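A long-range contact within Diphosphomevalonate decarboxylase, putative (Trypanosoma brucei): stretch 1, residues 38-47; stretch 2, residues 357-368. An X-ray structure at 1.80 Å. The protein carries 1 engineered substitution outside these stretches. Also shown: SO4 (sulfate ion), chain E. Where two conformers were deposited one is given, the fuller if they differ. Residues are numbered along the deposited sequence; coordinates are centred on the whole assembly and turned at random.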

# COMPACT_ATOMS: atom_id res chain seq x y z
N SER A 38 -8.35 1.40 0.34
CA SER A 38 -7.07 1.97 -0.05
C SER A 38 -7.19 2.71 -1.37
O SER A 38 -8.19 2.56 -2.12
CB SER A 38 -6.01 0.89 -0.20
OG SER A 38 -6.45 -0.10 -1.12
N ILE A 39 -6.20 3.54 -1.61
CA ILE A 39 -5.99 4.17 -2.91
C ILE A 39 -4.83 3.46 -3.58
O ILE A 39 -3.73 3.33 -3.03
CB ILE A 39 -5.66 5.67 -2.77
CG1 ILE A 39 -6.82 6.43 -2.14
CG2 ILE A 39 -5.31 6.33 -4.15
CD1 ILE A 39 -6.57 7.90 -2.02
N THR A 40 -5.04 3.05 -4.82
CA THR A 40 -3.99 2.48 -5.59
C THR A 40 -3.10 3.59 -6.19
O THR A 40 -3.61 4.55 -6.71
CB THR A 40 -4.62 1.68 -6.73
OG1 THR A 40 -5.53 0.73 -6.17
CG2 THR A 40 -3.53 1.00 -7.54
N LEU A 41 -1.79 3.45 -6.07
CA LEU A 41 -0.87 4.46 -6.55
C LEU A 41 -0.49 4.12 -8.01
O LEU A 41 -0.75 3.02 -8.49
CB LEU A 41 0.38 4.48 -5.70
CG LEU A 41 0.22 5.01 -4.27
CD1 LEU A 41 1.67 5.61 -3.97
CD2 LEU A 41 -0.86 6.03 -4.16
N SER A 42 0.13 5.09 -8.68
CA SER A 42 0.77 4.86 -9.97
C SER A 42 1.90 3.87 -9.89
O SER A 42 2.61 3.81 -8.90
CB SER A 42 1.31 6.18 -10.54
OG SER A 42 1.88 5.95 -11.82
N ALA A 43 2.08 3.08 -10.97
CA ALA A 43 3.21 2.19 -11.10
C ALA A 43 4.42 2.92 -11.68
O ALA A 43 5.38 2.29 -12.06
CB ALA A 43 2.85 0.99 -11.99
N SER A 44 4.36 4.24 -11.79
CA SER A 44 5.55 4.97 -12.20
C SER A 44 5.78 6.13 -11.22
O SER A 44 4.84 6.85 -10.89
CB SER A 44 5.43 5.44 -13.66
OG SER A 44 5.12 6.82 -13.76
N PRO A 45 7.03 6.33 -10.80
CA PRO A 45 8.22 5.63 -11.30
C PRO A 45 8.50 4.26 -10.71
O PRO A 45 9.21 3.49 -11.35
CB PRO A 45 9.36 6.60 -10.96
CG PRO A 45 8.85 7.31 -9.70
CD PRO A 45 7.37 7.36 -9.80
N PHE A 46 7.93 3.95 -9.53
CA PHE A 46 8.26 2.73 -8.80
C PHE A 46 7.13 1.68 -8.85
O PHE A 46 5.96 2.02 -8.67
CB PHE A 46 8.60 3.03 -7.34
CG PHE A 46 9.65 4.10 -7.18
CD1 PHE A 46 10.84 4.02 -7.87
CD2 PHE A 46 9.42 5.20 -6.37
CE1 PHE A 46 11.80 5.02 -7.74
CE2 PHE A 46 10.37 6.18 -6.24
CZ PHE A 46 11.55 6.09 -6.89
N ARG A 47 7.54 0.43 -9.00
CA ARG A 47 6.60 -0.69 -9.14
C ARG A 47 7.32 -2.01 -8.87
O ARG A 47 8.57 -2.06 -8.84
CB ARG A 47 5.96 -0.68 -10.54
CG ARG A 47 6.85 -1.18 -11.68
CD ARG A 47 8.07 -0.30 -11.96
NE ARG A 47 9.02 -0.91 -12.91
CZ ARG A 47 9.95 -1.84 -12.64
NH1 ARG A 47 10.10 -2.37 -11.43
NH2 ARG A 47 10.73 -2.28 -13.61
S SO4 E . -0.41 4.06 -13.75
O1 SO4 E . 0.19 2.90 -13.10
O2 SO4 E . 0.64 5.07 -13.89
O3 SO4 E . -0.79 3.64 -15.11
O4 SO4 E . -1.51 4.77 -13.07
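Stretch 2, residues 357-368: EMLLQSPVGCGV

Stretch 2 runs as an extended strand from about Met 358 to the neighbourhood of Pro 363, then loops through Val 364 to Val 368. Stretch 1 leaves its own strand after Thr 40. The closest CA pair falls where both stretches are loop, with Ser 42 CA 4.1 Å from Gly 365 CA. The contacts follow one sense: Ile 39 and Thr 40 meet Val 364 and Gly 365, whereas Phe 46 reaches Met 358, so the segments run antiparallel. Gly 365 N donates to Thr 40 O (2.7 Å, N-H...O 169°), and Gly 365 CA lies 3.5 Å from Leu 41 O in a nearly linear CA-H...O contact. An ideal CB on Gly 365 would fall 2.0 Å from Leu 41 O, a clash; the close approach depends on glycine.

Ser 362, at chi1 168° (t), points toward stretch 1; its OG accepts from Ser 42 N at 2.8 Å and donates to Pro 363 O at 2.6 Å. Leu 360 (t, chi2 54°) also points toward stretch 1, placing CD1 4.0 Å from both Pro 45 CD and Phe 46 CD2. Farther back, Met 358 SD sits 4.0 Å from Phe 46 CE2, oblique to the ring. At the other end, Val 364 CG2 packs 3.9 Å from Ile 39 CG2. Water 2 bridges Ser 44 O (2.6 Å) and Gln 361 O (2.7 Å), donating to each.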

# COMPACT_ATOMS: atom_id res chain seq x y z
N GLU A 357 13.93 11.52 3.12
CA GLU A 357 14.77 10.62 2.35
C GLU A 357 14.38 10.76 0.87
O GLU A 357 15.21 10.68 -0.01
CB GLU A 357 14.60 9.20 2.82
CG GLU A 357 14.94 8.97 4.25
CD GLU A 357 16.38 9.42 4.55
OE1 GLU A 357 17.31 8.73 4.07
OE2 GLU A 357 16.54 10.48 5.21
N MET A 358 13.09 10.98 0.62
CA MET A 358 12.59 11.25 -0.71
C MET A 358 11.17 11.69 -0.56
O MET A 358 10.56 11.50 0.49
CB MET A 358 12.64 10.01 -1.60
CG MET A 358 11.41 9.16 -1.60
SD MET A 358 11.54 7.84 -2.84
CE MET A 358 12.81 7.07 -1.94
N LEU A 359 10.65 12.30 -1.60
CA LEU A 359 9.25 12.71 -1.66
C LEU A 359 8.64 12.22 -2.96
O LEU A 359 9.04 12.68 -4.03
CB LEU A 359 9.11 14.22 -1.59
CG LEU A 359 7.69 14.77 -1.62
CD1 LEU A 359 6.90 14.31 -0.40
CD2 LEU A 359 7.70 16.29 -1.69
N LEU A 360 7.69 11.30 -2.84
CA LEU A 360 7.05 10.64 -3.97
C LEU A 360 5.75 11.35 -4.22
O LEU A 360 5.12 11.73 -3.27
CB LEU A 360 6.74 9.19 -3.60
CG LEU A 360 6.03 8.29 -4.59
CD1 LEU A 360 6.78 8.23 -5.98
CD2 LEU A 360 5.88 6.92 -3.98
N GLN A 361 5.38 11.58 -5.47
CA GLN A 361 4.02 12.03 -5.79
C GLN A 361 3.41 11.09 -6.80
O GLN A 361 4.08 10.65 -7.72
CB GLN A 361 4.01 13.49 -6.25
CG GLN A 361 2.66 14.01 -6.82
CD GLN A 361 2.44 13.64 -8.26
OE1 GLN A 361 3.39 13.54 -9.02
NE2 GLN A 361 1.16 13.47 -8.67
N SER A 362 2.13 10.79 -6.60
CA SER A 362 1.36 9.96 -7.53
C SER A 362 -0.06 10.44 -7.64
O SER A 362 -0.65 10.92 -6.67
CB SER A 362 1.41 8.49 -7.06
OG SER A 362 0.49 7.65 -7.73
N PRO A 363 -0.66 10.34 -8.84
CA PRO A 363 -2.12 10.42 -8.96
C PRO A 363 -2.72 9.09 -8.50
O PRO A 363 -1.98 8.16 -8.13
CB PRO A 363 -2.31 10.60 -10.47
CG PRO A 363 -1.31 9.74 -11.02
CD PRO A 363 -0.06 9.99 -10.15
N VAL A 364 -4.04 8.96 -8.51
CA VAL A 364 -4.70 7.68 -8.27
C VAL A 364 -4.35 6.79 -9.45
O VAL A 364 -4.46 7.24 -10.59
CB VAL A 364 -6.20 7.86 -8.11
CG1 VAL A 364 -6.86 6.55 -7.96
CG2 VAL A 364 -6.51 8.80 -6.88
N GLY A 365 -3.86 5.60 -9.18
CA GLY A 365 -3.32 4.72 -10.23
C GLY A 365 -4.34 3.80 -10.89
O GLY A 365 -5.44 3.62 -10.38
N CYS A 366 -3.97 3.20 -12.03
CA CYS A 366 -4.84 2.33 -12.83
C CYS A 366 -4.78 0.86 -12.49
O CYS A 366 -5.60 0.09 -12.97
CB CYS A 366 -4.48 2.46 -14.32
SG CYS A 366 -4.58 4.14 -14.94
N GLY A 367 -3.78 0.44 -11.71
CA GLY A 367 -3.67 -0.98 -11.30
C GLY A 367 -2.66 -1.81 -12.10
O GLY A 367 -1.63 -1.31 -12.55
N VAL A 368 -2.90 -3.10 -12.24
CA VAL A 368 -1.85 -3.97 -12.82
C VAL A 368 -1.76 -3.85 -14.34
O VAL A 368 -2.75 -3.56 -15.01
CB VAL A 368 -2.02 -5.45 -12.46
CG1 VAL A 368 -2.26 -5.58 -10.95
CG2 VAL A 368 -3.12 -6.06 -13.29
O HOH W 1 -1.34 1.78 -10.96
O HOH W 2 3.67 8.43 -9.26